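Local coordinates for Amuc_1102 (Akkermansia muciniphila, PDB 7DSZ), which adopts an immunoglobulin-like fold related to archaeal type IV pilus proteins and is probably a pilus-associated component whose exact role is unsettled, at residues V21-L26 / I147-S152; D53-F58 / D191-I196; L74-Y79 / Q137-E142; K96-V101 / A111-S116. All coordinates share one frame; numbering follows the deposited sequence. Where two conformers were deposited one is given.

All four interactions belong to one two-sheet sandwich. Interaction 3 alone pairs neighbouring strands, and its chemistry is accordingly backbone hydrogen bonds with an apolar face turned inward and a salt-bridged pair on the other. Interaction 4 is buried and crosses between sheets through valines and one tyrosine hydroxyl. Interaction 2 is also buried but largely polar, an arginine and a tyrosine meeting a carboxylate. Interaction 1 lies nearer the surface and closes one border of the sandwich by apolar packing and a bridging water. Strand 50-63 of interaction 2 runs between strand 18-32 of interaction 1 and strand 109-115 of interaction 4, while strands 134-143 and 146-152 join interactions 3 and 1.

Interaction 1 of 4, residues V21-L26 / I147-S152; sequences VSLEKL and IVATYS
The border of the immunoglobulin-like sandwich closes here, where an outermost strand of one sheet, 18-32, runs beside strand 146-152 of the other. Residues 21-23 and 147-152 point the same way, within 3°, but their axes come no closer than 6.8 Å, and no direct hydrogen bond joins the segments. The polar link is a water that accepts from Val21 N at 2.8 Å and donates to Val148 O. The carbonyl it meets belongs to a classic beta bulge, in which Val148 and Ala149 both face Val141.

Apolar packing does the rest. Val21 CG2 and Val148 CG2 touch at 3.8 Å, the two side chains crossing nearly at a right angle. Ala149, small enough to sit beneath the backbone, sets its CB 3.9 Å from Val21 CB. Leu23 reaches across with CD1, which rests 3.8 Å from Ala149 CB and also lies against the start of the Tyr151 backbone.

The aromatic contribution comes from Tyr151, whose CG is anti to the backbone N (chi1 151°), so that the ring slides beneath residues 24-26. Leu26 N stands 3.6 Å above the plane, over the ring centre. The hydroxyl end is held by Gln137 NE2, which also bonds Leu26 O, so a flat side chain with a polar tip suits this half-covered place. An alanine here would probably lose both the platform under Lys25 and Leu26 and the hydroxyl that Gln137 bonds. The closest approach of the ring is Tyr151 CE2 to Leu26 CB, at 3.5 Å.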
# COMPACT_ATOMS: atom_id res chain seq x y z
N VAL C 21 -24.07 -17.00 -1.44
CA VAL C 21 -23.66 -16.07 -0.40
C VAL C 21 -24.91 -15.52 0.28
O VAL C 21 -25.79 -14.96 -0.38
CB VAL C 21 -22.81 -14.93 -0.98
CG1 VAL C 21 -22.46 -13.93 0.11
CG2 VAL C 21 -21.54 -15.50 -1.60
N SER C 22 -25.00 -15.71 1.59
CA SER C 22 -26.09 -15.16 2.39
C SER C 22 -25.62 -13.84 2.99
O SER C 22 -24.76 -13.83 3.87
CB SER C 22 -26.51 -16.14 3.49
OG SER C 22 -27.52 -15.56 4.29
N LEU C 23 -26.17 -12.73 2.50
CA LEU C 23 -25.84 -11.40 3.02
C LEU C 23 -26.82 -10.97 4.10
O LEU C 23 -28.01 -11.27 4.03
CB LEU C 23 -25.88 -10.36 1.89
CG LEU C 23 -24.89 -10.51 0.75
CD1 LEU C 23 -25.21 -9.48 -0.33
CD2 LEU C 23 -23.45 -10.30 1.27
N GLU C 24 -26.31 -10.26 5.10
CA GLU C 24 -27.18 -9.52 5.99
C GLU C 24 -27.22 -8.08 5.47
O GLU C 24 -27.20 -7.88 4.26
CB GLU C 24 -26.72 -9.63 7.44
CG GLU C 24 -26.57 -11.10 7.92
CD GLU C 24 -27.86 -11.92 7.79
OE1 GLU C 24 -28.95 -11.35 7.96
OE2 GLU C 24 -27.77 -13.14 7.50
N LYS C 25 -27.30 -7.09 6.33
CA LYS C 25 -27.40 -5.71 5.85
C LYS C 25 -26.06 -4.99 6.01
O LYS C 25 -25.30 -5.27 6.94
CB LYS C 25 -28.48 -4.95 6.60
CG LYS C 25 -29.87 -5.60 6.50
CD LYS C 25 -30.90 -4.72 7.19
CE LYS C 25 -32.31 -5.26 6.99
NZ LYS C 25 -33.28 -4.32 7.63
N LEU C 26 -25.80 -4.05 5.10
CA LEU C 26 -24.70 -3.11 5.29
C LEU C 26 -25.06 -2.10 6.38
O LEU C 26 -26.09 -1.42 6.27
CB LEU C 26 -24.39 -2.37 3.99
CG LEU C 26 -23.08 -1.59 3.99
CD1 LEU C 26 -21.84 -2.51 4.06
CD2 LEU C 26 -23.01 -0.70 2.77
N ILE C 147 -22.91 -12.59 -10.67
CA ILE C 147 -23.57 -12.10 -9.47
C ILE C 147 -24.24 -13.26 -8.75
O ILE C 147 -25.04 -14.00 -9.35
CB ILE C 147 -24.59 -11.01 -9.81
CG1 ILE C 147 -23.88 -9.79 -10.43
CG2 ILE C 147 -25.41 -10.62 -8.58
CD1 ILE C 147 -24.84 -8.71 -10.90
N VAL C 148 -23.92 -13.44 -7.48
CA VAL C 148 -24.58 -14.46 -6.67
C VAL C 148 -25.38 -13.88 -5.51
O VAL C 148 -26.26 -14.58 -4.98
CB VAL C 148 -23.56 -15.50 -6.15
CG1 VAL C 148 -22.92 -16.25 -7.32
CG2 VAL C 148 -22.49 -14.84 -5.27
N ALA C 149 -25.18 -12.63 -5.11
CA ALA C 149 -25.97 -12.08 -4.02
C ALA C 149 -26.01 -10.57 -4.14
O ALA C 149 -25.07 -9.96 -4.65
CB ALA C 149 -25.44 -12.50 -2.64
N THR C 150 -27.10 -9.99 -3.66
CA THR C 150 -27.30 -8.54 -3.71
C THR C 150 -27.97 -8.07 -2.43
O THR C 150 -28.94 -8.68 -1.97
CB THR C 150 -28.16 -8.14 -4.92
OG1 THR C 150 -27.49 -8.51 -6.13
CG2 THR C 150 -28.41 -6.64 -4.92
N TYR C 151 -27.44 -7.00 -1.85
CA TYR C 151 -28.09 -6.29 -0.76
C TYR C 151 -28.42 -4.88 -1.25
O TYR C 151 -27.64 -4.28 -1.98
CB TYR C 151 -27.20 -6.20 0.49
CG TYR C 151 -27.51 -4.95 1.28
CD1 TYR C 151 -28.56 -4.93 2.20
CD2 TYR C 151 -26.79 -3.77 1.08
CE1 TYR C 151 -28.88 -3.75 2.89
CE2 TYR C 151 -27.10 -2.61 1.76
CZ TYR C 151 -28.14 -2.60 2.65
OH TYR C 151 -28.42 -1.42 3.32
N SER C 152 -29.58 -4.36 -0.84
CA SER C 152 -29.89 -2.97 -1.16
C SER C 152 -30.68 -2.35 -0.02
O SER C 152 -31.53 -3.01 0.57
CB SER C 152 -30.68 -2.83 -2.46
OG SER C 152 -31.04 -1.46 -2.68
O HOH W 1 -26.22 -16.66 -3.22

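Interaction 2 of 4, residues D53-F58 / D191-I196; sequences DFEIPF and DRYPEI
Strand 53-58 is met at about 70° by the loop at residues 192-194, so the backbones do not pair and long side chains must span the gap. Glu55 is the centre of the contact. Arg192, extended from CG to NE, comes tip to tip and grips one oxygen side-on: NE and NH2 each donate to Glu55 OE1 at 2.8 Å, forming a salt bridge. OE1 lies in the guanidinium plane, but the donors approach it from above the carboxylate plane. Tyr193 OH donates to the other oxygen, Glu55 OE2, at 2.6 Å, and OE2 receives it on its syn lone pair, with the ring and carboxylate turned 71° apart. The CG of Arg192 lies over the centre of one face of the Tyr193 ring.

Asp53 OD1 approaches Glu55 OE2 to 2.5 Å, so one of these acids probably holds a proton; Asp53 is also salt-bridged through OD2 to Arg31. An alanine at Glu55 would probably leave Arg192 and Tyr193 without the carboxylate that orients them and loosen the loop. Pro194 CG abuts Phe58 CZ at 4.1 Å, at the edge of the ring, a light apolar contact.

The buried Glu55 salt bridge thus ties the loop before strand 195-196 to strand 50-63 of the immunoglobulin-like sandwich, where Tyr110 of strand 109-115 makes a cation-pi contact with Arg192, Tyr100 of strand 91-104 packs on Pro194 and Phe58 meets Phe76.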
# COMPACT_ATOMS: atom_id res chain seq x y z
N ASP C 53 -17.11 3.31 8.80
CA ASP C 53 -16.80 1.90 8.58
C ASP C 53 -18.10 1.20 8.22
O ASP C 53 -18.96 1.01 9.08
CB ASP C 53 -16.16 1.31 9.85
CG ASP C 53 -15.98 -0.20 9.81
OD1 ASP C 53 -16.18 -0.84 8.76
OD2 ASP C 53 -15.58 -0.73 10.86
N PHE C 54 -18.25 0.84 6.94
CA PHE C 54 -19.44 0.16 6.45
C PHE C 54 -19.19 -1.33 6.55
O PHE C 54 -18.24 -1.84 5.96
CB PHE C 54 -19.75 0.55 5.00
CG PHE C 54 -20.11 2.00 4.81
CD1 PHE C 54 -21.44 2.42 4.87
CD2 PHE C 54 -19.13 2.94 4.53
CE1 PHE C 54 -21.78 3.77 4.67
CE2 PHE C 54 -19.45 4.28 4.34
CZ PHE C 54 -20.78 4.69 4.41
N GLU C 55 -20.04 -2.05 7.29
CA GLU C 55 -19.83 -3.46 7.59
C GLU C 55 -21.02 -4.26 7.09
O GLU C 55 -22.16 -3.88 7.35
CB GLU C 55 -19.70 -3.68 9.10
CG GLU C 55 -18.53 -2.96 9.74
CD GLU C 55 -17.30 -3.81 9.69
OE1 GLU C 55 -17.41 -5.02 10.01
OE2 GLU C 55 -16.22 -3.29 9.32
N ILE C 56 -20.77 -5.38 6.40
CA ILE C 56 -21.84 -6.30 6.02
C ILE C 56 -21.49 -7.73 6.41
O ILE C 56 -20.48 -8.27 5.94
CB ILE C 56 -22.22 -6.20 4.53
CG1 ILE C 56 -23.41 -7.12 4.22
CG2 ILE C 56 -21.04 -6.46 3.58
CD1 ILE C 56 -24.16 -6.69 2.93
N PRO C 57 -22.26 -8.37 7.29
CA PRO C 57 -22.03 -9.78 7.59
C PRO C 57 -22.42 -10.65 6.42
O PRO C 57 -23.37 -10.35 5.69
CB PRO C 57 -22.96 -10.06 8.78
CG PRO C 57 -23.51 -8.75 9.22
CD PRO C 57 -23.42 -7.82 8.01
N PHE C 58 -21.70 -11.76 6.26
CA PHE C 58 -22.10 -12.72 5.23
C PHE C 58 -21.57 -14.11 5.57
O PHE C 58 -20.67 -14.27 6.40
CB PHE C 58 -21.64 -12.29 3.84
CG PHE C 58 -20.16 -12.44 3.58
CD1 PHE C 58 -19.27 -11.42 3.91
CD2 PHE C 58 -19.67 -13.55 2.93
CE1 PHE C 58 -17.92 -11.54 3.61
CE2 PHE C 58 -18.32 -13.68 2.63
CZ PHE C 58 -17.44 -12.68 2.98
N ASP C 191 -9.02 -11.19 12.12
CA ASP C 191 -9.82 -12.40 11.91
C ASP C 191 -11.28 -12.15 11.55
O ASP C 191 -12.00 -13.12 11.28
CB ASP C 191 -9.79 -13.26 13.17
CG ASP C 191 -8.48 -13.97 13.32
OD1 ASP C 191 -7.76 -14.02 12.30
OD2 ASP C 191 -8.18 -14.47 14.43
N ARG C 192 -11.73 -10.89 11.57
CA ARG C 192 -13.14 -10.60 11.32
C ARG C 192 -13.51 -10.67 9.84
O ARG C 192 -14.69 -10.87 9.51
CB ARG C 192 -13.48 -9.22 11.90
CG ARG C 192 -14.89 -8.68 11.62
CD ARG C 192 -15.09 -7.35 12.35
NE ARG C 192 -16.33 -6.67 12.02
CZ ARG C 192 -17.44 -6.77 12.74
NH1 ARG C 192 -17.45 -7.53 13.84
NH2 ARG C 192 -18.54 -6.10 12.39
N TYR C 193 -12.53 -10.53 8.95
CA TYR C 193 -12.74 -10.40 7.52
C TYR C 193 -11.80 -11.34 6.78
O TYR C 193 -10.73 -11.69 7.29
CB TYR C 193 -12.44 -8.97 7.05
CG TYR C 193 -12.95 -7.85 7.92
CD1 TYR C 193 -12.20 -7.37 8.99
CD2 TYR C 193 -14.18 -7.24 7.65
CE1 TYR C 193 -12.66 -6.32 9.77
CE2 TYR C 193 -14.65 -6.19 8.43
CZ TYR C 193 -13.87 -5.74 9.48
OH TYR C 193 -14.28 -4.71 10.29
N PRO C 194 -12.14 -11.73 5.56
CA PRO C 194 -11.16 -12.46 4.74
C PRO C 194 -10.02 -11.56 4.31
O PRO C 194 -10.06 -10.33 4.41
CB PRO C 194 -11.97 -12.94 3.53
CG PRO C 194 -13.43 -12.63 3.85
CD PRO C 194 -13.39 -11.48 4.81
N GLU C 195 -8.97 -12.21 3.82
CA GLU C 195 -7.84 -11.51 3.21
C GLU C 195 -8.29 -10.75 1.97
O GLU C 195 -9.14 -11.21 1.20
CB GLU C 195 -6.76 -12.54 2.83
CG GLU C 195 -5.53 -11.98 2.14
CD GLU C 195 -4.52 -13.07 1.76
OE1 GLU C 195 -4.74 -14.24 2.13
OE2 GLU C 195 -3.51 -12.73 1.13
N ILE C 196 -7.69 -9.57 1.74
CA ILE C 196 -7.99 -8.76 0.56
C ILE C 196 -6.90 -8.95 -0.48
O ILE C 196 -5.72 -8.81 -0.18
CB ILE C 196 -8.10 -7.27 0.92
CG1 ILE C 196 -9.24 -7.06 1.92
CG2 ILE C 196 -8.25 -6.41 -0.37
CD1 ILE C 196 -9.27 -5.66 2.53

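Interaction 3 of 4, residues L74-Y79 / Q137-E142; sequences LTFKFY and QGVVVE
Val140 O is the best-held polar atom, gripped twice: Lys77 N donates to it at 2.7 Å, nearly along the C=O axis and almost straight (168°), and Phe76 CA adds a CA-H...O contact. The same pattern ties the antiparallel strands 74-79 and 137-142 together. Thr75 with Glu142, Lys77 with Val140 and Tyr79 with Gly138 are hydrogen-bonded pairs, each with two N-H...O bonds, while Phe76-Val141 and Phe78-Val139 are non-hydrogen-bonded pairs between them.

On the face carrying the phenylalanines, Val141 CG2 makes a CH-pi contact, 3.7 Å from the centroid of the Phe76 ring, with the two side chains alongside and pointing the same way. Val139 divides its branches: CG1 touches Phe76 CD2 and CG2 touches Phe78 CD2, each at 3.8 Å. Beta-branched valines, extended in their strand, suit this dense packing against Leu23 and Ile56 of the opposite sheet.

The other face is more polar. Lys77, extended beyond CG, crosses obliquely to Glu142, and NZ donates to OE2 at 2.9 Å in a salt bridge that meets the carboxylate from above its plane. With no side chain at Gly138, the Tyr79 ring comes up to its backbone, with Gly138 O at the ring edge 3.8 Å from CD1, and stacks on Trp162. Backbone bonds thus fix the register, and the sheet is two-sided: the aliphatic and aromatic side packs into the sandwich interior, whereas the charged pair is consistent with a more solvent-accessible side.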
# COMPACT_ATOMS: atom_id res chain seq x y z
N LEU C 74 -14.02 -13.95 -3.83
CA LEU C 74 -15.33 -13.34 -4.04
C LEU C 74 -15.09 -11.87 -4.27
O LEU C 74 -14.28 -11.26 -3.56
CB LEU C 74 -16.25 -13.48 -2.82
CG LEU C 74 -16.94 -14.78 -2.49
CD1 LEU C 74 -17.74 -14.57 -1.22
CD2 LEU C 74 -17.85 -15.17 -3.67
N THR C 75 -15.80 -11.28 -5.22
CA THR C 75 -15.69 -9.84 -5.45
C THR C 75 -16.92 -9.14 -4.87
O THR C 75 -18.06 -9.49 -5.22
CB THR C 75 -15.53 -9.54 -6.94
OG1 THR C 75 -14.28 -10.07 -7.38
CG2 THR C 75 -15.55 -8.04 -7.18
N PHE C 76 -16.69 -8.20 -3.97
CA PHE C 76 -17.76 -7.39 -3.40
C PHE C 76 -17.74 -6.02 -4.06
O PHE C 76 -16.70 -5.36 -4.07
CB PHE C 76 -17.57 -7.21 -1.89
CG PHE C 76 -18.07 -8.37 -1.08
CD1 PHE C 76 -17.49 -9.62 -1.19
CD2 PHE C 76 -19.13 -8.20 -0.20
CE1 PHE C 76 -17.95 -10.69 -0.44
CE2 PHE C 76 -19.61 -9.27 0.56
CZ PHE C 76 -19.01 -10.53 0.43
N LYS C 77 -18.88 -5.59 -4.60
CA LYS C 77 -19.01 -4.25 -5.16
C LYS C 77 -19.90 -3.44 -4.24
O LYS C 77 -21.04 -3.83 -3.97
CB LYS C 77 -19.57 -4.32 -6.58
CG LYS C 77 -18.65 -5.04 -7.54
CD LYS C 77 -19.28 -5.20 -8.93
CE LYS C 77 -18.23 -5.68 -9.95
NZ LYS C 77 -18.84 -5.88 -11.30
N PHE C 78 -19.36 -2.34 -3.72
CA PHE C 78 -20.08 -1.46 -2.81
C PHE C 78 -20.53 -0.21 -3.55
O PHE C 78 -19.74 0.39 -4.29
CB PHE C 78 -19.20 -1.04 -1.64
CG PHE C 78 -18.79 -2.17 -0.74
CD1 PHE C 78 -17.70 -2.97 -1.07
CD2 PHE C 78 -19.47 -2.42 0.44
CE1 PHE C 78 -17.30 -4.00 -0.24
CE2 PHE C 78 -19.08 -3.46 1.29
CZ PHE C 78 -17.99 -4.24 0.95
N TYR C 79 -21.78 0.20 -3.32
CA TYR C 79 -22.35 1.42 -3.88
C TYR C 79 -22.93 2.23 -2.74
O TYR C 79 -23.80 1.74 -2.01
CB TYR C 79 -23.46 1.11 -4.90
CG TYR C 79 -23.06 0.17 -6.00
CD1 TYR C 79 -23.19 -1.21 -5.84
CD2 TYR C 79 -22.57 0.64 -7.21
CE1 TYR C 79 -22.83 -2.08 -6.84
CE2 TYR C 79 -22.20 -0.23 -8.22
CZ TYR C 79 -22.34 -1.59 -8.03
OH TYR C 79 -21.99 -2.48 -9.02
N GLN C 137 -27.63 2.65 -0.21
CA GLN C 137 -26.55 1.67 -0.07
C GLN C 137 -26.86 0.45 -0.93
O GLN C 137 -28.02 0.06 -1.10
CB GLN C 137 -26.37 1.18 1.38
CG GLN C 137 -26.13 2.28 2.37
CD GLN C 137 -25.83 1.76 3.77
OE1 GLN C 137 -25.04 2.36 4.49
NE2 GLN C 137 -26.48 0.67 4.16
N GLY C 138 -25.81 -0.18 -1.44
CA GLY C 138 -25.97 -1.44 -2.14
C GLY C 138 -24.69 -2.23 -2.11
O GLY C 138 -23.59 -1.66 -2.10
N VAL C 139 -24.82 -3.56 -2.09
CA VAL C 139 -23.68 -4.47 -2.17
C VAL C 139 -24.02 -5.58 -3.14
O VAL C 139 -25.06 -6.24 -2.99
CB VAL C 139 -23.32 -5.06 -0.79
CG1 VAL C 139 -22.16 -6.05 -0.93
CG2 VAL C 139 -22.98 -3.95 0.21
N VAL C 140 -23.15 -5.80 -4.12
CA VAL C 140 -23.29 -6.89 -5.08
C VAL C 140 -22.08 -7.81 -4.95
O VAL C 140 -20.94 -7.33 -4.98
CB VAL C 140 -23.41 -6.36 -6.52
CG1 VAL C 140 -23.46 -7.54 -7.53
CG2 VAL C 140 -24.66 -5.48 -6.66
N VAL C 141 -22.33 -9.11 -4.80
CA VAL C 141 -21.25 -10.09 -4.65
C VAL C 141 -21.18 -10.94 -5.91
O VAL C 141 -22.20 -11.49 -6.35
CB VAL C 141 -21.47 -10.99 -3.42
CG1 VAL C 141 -20.28 -11.95 -3.26
CG2 VAL C 141 -21.68 -10.15 -2.16
N GLU C 142 -19.98 -11.07 -6.47
CA GLU C 142 -19.76 -11.91 -7.64
C GLU C 142 -18.81 -13.06 -7.30
O GLU C 142 -17.86 -12.89 -6.52
CB GLU C 142 -19.20 -11.10 -8.81
CG GLU C 142 -20.17 -10.04 -9.32
CD GLU C 142 -19.61 -9.23 -10.49
OE1 GLU C 142 -18.47 -9.50 -10.92
OE2 GLU C 142 -20.32 -8.33 -10.97

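Interaction 4 of 4, residues K96-V101 / A111-S116; sequences KEVKYV and ASVYLS
One face of the Tyr100 ring carries Val98 CG1, a neighbour on its own strand, 3.5 Å above the plane and displaced toward the ring's border. At the hydroxyl edge, near the ring plane, lie Ser112 N and a water. Phe76 meets the same ring edge-to-face, and Ala111 CB comes in obliquely, 3.6 Å from Tyr100 CE2; the small methyl of alanine suits this close approach.

The hydroxyl carries the polar part of the contact. Ser112 N donates to Tyr100 OH at 3.0 Å, with an angle of 156° at the hydrogen, so a backbone amide inside the protein finds its acceptor in a side chain of the facing sheet. The water lies 2.7 Å from Tyr100 OH and is also hydrogen-bonded to Ser112 OG. That serine oxygen in turn shares a hydrogen bond with Tyr114 OH at 2.8 Å.

Beside it the packing is apolar: Val113 CG1 reaches Val98 CG2 at 3.7 Å, the two side chains running antiparallel alongside one another. The same Val113 CG1 meets the aliphatic start of Lys96 at CG, 3.9 Å away, while the bent lysine carries NZ on to a salt bridge with Glu182.

The strands cross at 142° in opposite sheets of the sandwich; Ala111 also packs on Ile56 and Phe58 of strand 50-63, and Val113 on Phe78 of strand 70-83. Just past the end of strand 109-115, Ser116 is the N-cap of helix 117-124.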
# COMPACT_ATOMS: atom_id res chain seq x y z
N LYS C 96 -16.83 1.01 -4.91
CA LYS C 96 -15.59 0.32 -4.59
C LYS C 96 -15.73 -1.17 -4.84
O LYS C 96 -16.73 -1.77 -4.44
CB LYS C 96 -15.21 0.57 -3.13
CG LYS C 96 -13.90 -0.07 -2.72
CD LYS C 96 -12.72 0.63 -3.39
CE LYS C 96 -11.41 0.30 -2.68
NZ LYS C 96 -10.27 1.12 -3.22
N GLU C 97 -14.73 -1.76 -5.50
CA GLU C 97 -14.57 -3.20 -5.62
C GLU C 97 -13.55 -3.69 -4.61
O GLU C 97 -12.44 -3.15 -4.53
CB GLU C 97 -14.09 -3.60 -7.01
CG GLU C 97 -15.16 -3.85 -8.01
CD GLU C 97 -14.60 -4.16 -9.40
OE1 GLU C 97 -14.84 -3.36 -10.34
OE2 GLU C 97 -13.89 -5.19 -9.52
N VAL C 98 -13.93 -4.71 -3.83
CA VAL C 98 -13.03 -5.39 -2.91
C VAL C 98 -13.02 -6.86 -3.28
O VAL C 98 -14.06 -7.52 -3.21
CB VAL C 98 -13.45 -5.20 -1.44
CG1 VAL C 98 -12.45 -5.84 -0.49
CG2 VAL C 98 -13.62 -3.71 -1.11
N LYS C 99 -11.86 -7.38 -3.68
CA LYS C 99 -11.73 -8.80 -4.01
C LYS C 99 -11.13 -9.50 -2.80
O LYS C 99 -10.00 -9.22 -2.42
CB LYS C 99 -10.88 -9.02 -5.25
CG LYS C 99 -10.81 -10.49 -5.68
CD LYS C 99 -10.01 -10.65 -6.97
CE LYS C 99 -9.85 -12.13 -7.35
NZ LYS C 99 -10.52 -12.48 -8.65
N TYR C 100 -11.91 -10.38 -2.18
CA TYR C 100 -11.44 -11.17 -1.05
C TYR C 100 -10.90 -12.49 -1.58
O TYR C 100 -11.43 -13.03 -2.54
CB TYR C 100 -12.58 -11.44 -0.07
CG TYR C 100 -13.01 -10.22 0.66
CD1 TYR C 100 -12.23 -9.70 1.70
CD2 TYR C 100 -14.17 -9.54 0.30
CE1 TYR C 100 -12.62 -8.57 2.38
CE2 TYR C 100 -14.57 -8.41 0.98
CZ TYR C 100 -13.79 -7.93 2.01
OH TYR C 100 -14.17 -6.80 2.68
N VAL C 101 -9.84 -13.00 -0.94
CA VAL C 101 -9.28 -14.28 -1.34
C VAL C 101 -9.29 -15.21 -0.14
O VAL C 101 -9.29 -14.77 1.02
CB VAL C 101 -7.85 -14.14 -1.91
CG1 VAL C 101 -7.89 -13.47 -3.28
CG2 VAL C 101 -6.97 -13.35 -0.95
N ALA C 111 -17.55 -8.34 5.33
CA ALA C 111 -16.91 -7.49 4.33
C ALA C 111 -17.05 -6.03 4.78
O ALA C 111 -17.93 -5.69 5.57
CB ALA C 111 -17.52 -7.69 2.94
N SER C 112 -16.17 -5.16 4.28
CA SER C 112 -16.24 -3.77 4.73
C SER C 112 -15.64 -2.83 3.69
O SER C 112 -14.86 -3.23 2.82
CB SER C 112 -15.53 -3.58 6.08
OG SER C 112 -14.13 -3.87 5.98
N VAL C 113 -16.04 -1.56 3.79
CA VAL C 113 -15.41 -0.45 3.07
C VAL C 113 -15.50 0.77 3.95
O VAL C 113 -16.28 0.82 4.91
CB VAL C 113 -16.05 -0.13 1.69
CG1 VAL C 113 -15.58 -1.11 0.65
CG2 VAL C 113 -17.56 -0.06 1.80
N TYR C 114 -14.67 1.78 3.65
CA TYR C 114 -14.47 2.89 4.57
C TYR C 114 -14.47 4.23 3.84
O TYR C 114 -14.04 4.32 2.69
CB TYR C 114 -13.12 2.76 5.33
CG TYR C 114 -12.99 1.41 6.03
CD1 TYR C 114 -12.72 0.26 5.30
CD2 TYR C 114 -13.15 1.30 7.41
CE1 TYR C 114 -12.64 -0.97 5.91
CE2 TYR C 114 -13.05 0.06 8.05
CZ TYR C 114 -12.79 -1.07 7.28
OH TYR C 114 -12.70 -2.32 7.89
N LEU C 115 -14.88 5.27 4.56
CA LEU C 115 -14.63 6.65 4.16
C LEU C 115 -13.77 7.33 5.22
O LEU C 115 -13.97 7.12 6.42
CB LEU C 115 -15.95 7.42 3.96
CG LEU C 115 -16.75 7.10 2.69
CD1 LEU C 115 -18.12 7.80 2.77
CD2 LEU C 115 -15.99 7.45 1.38
N SER C 116 -12.81 8.15 4.78
CA SER C 116 -11.91 8.82 5.69
C SER C 116 -12.64 9.88 6.51
O SER C 116 -13.73 10.32 6.14
CB SER C 116 -10.78 9.49 4.90
OG SER C 116 -11.33 10.58 4.16
O HOH W 2 -12.57 -5.94 4.69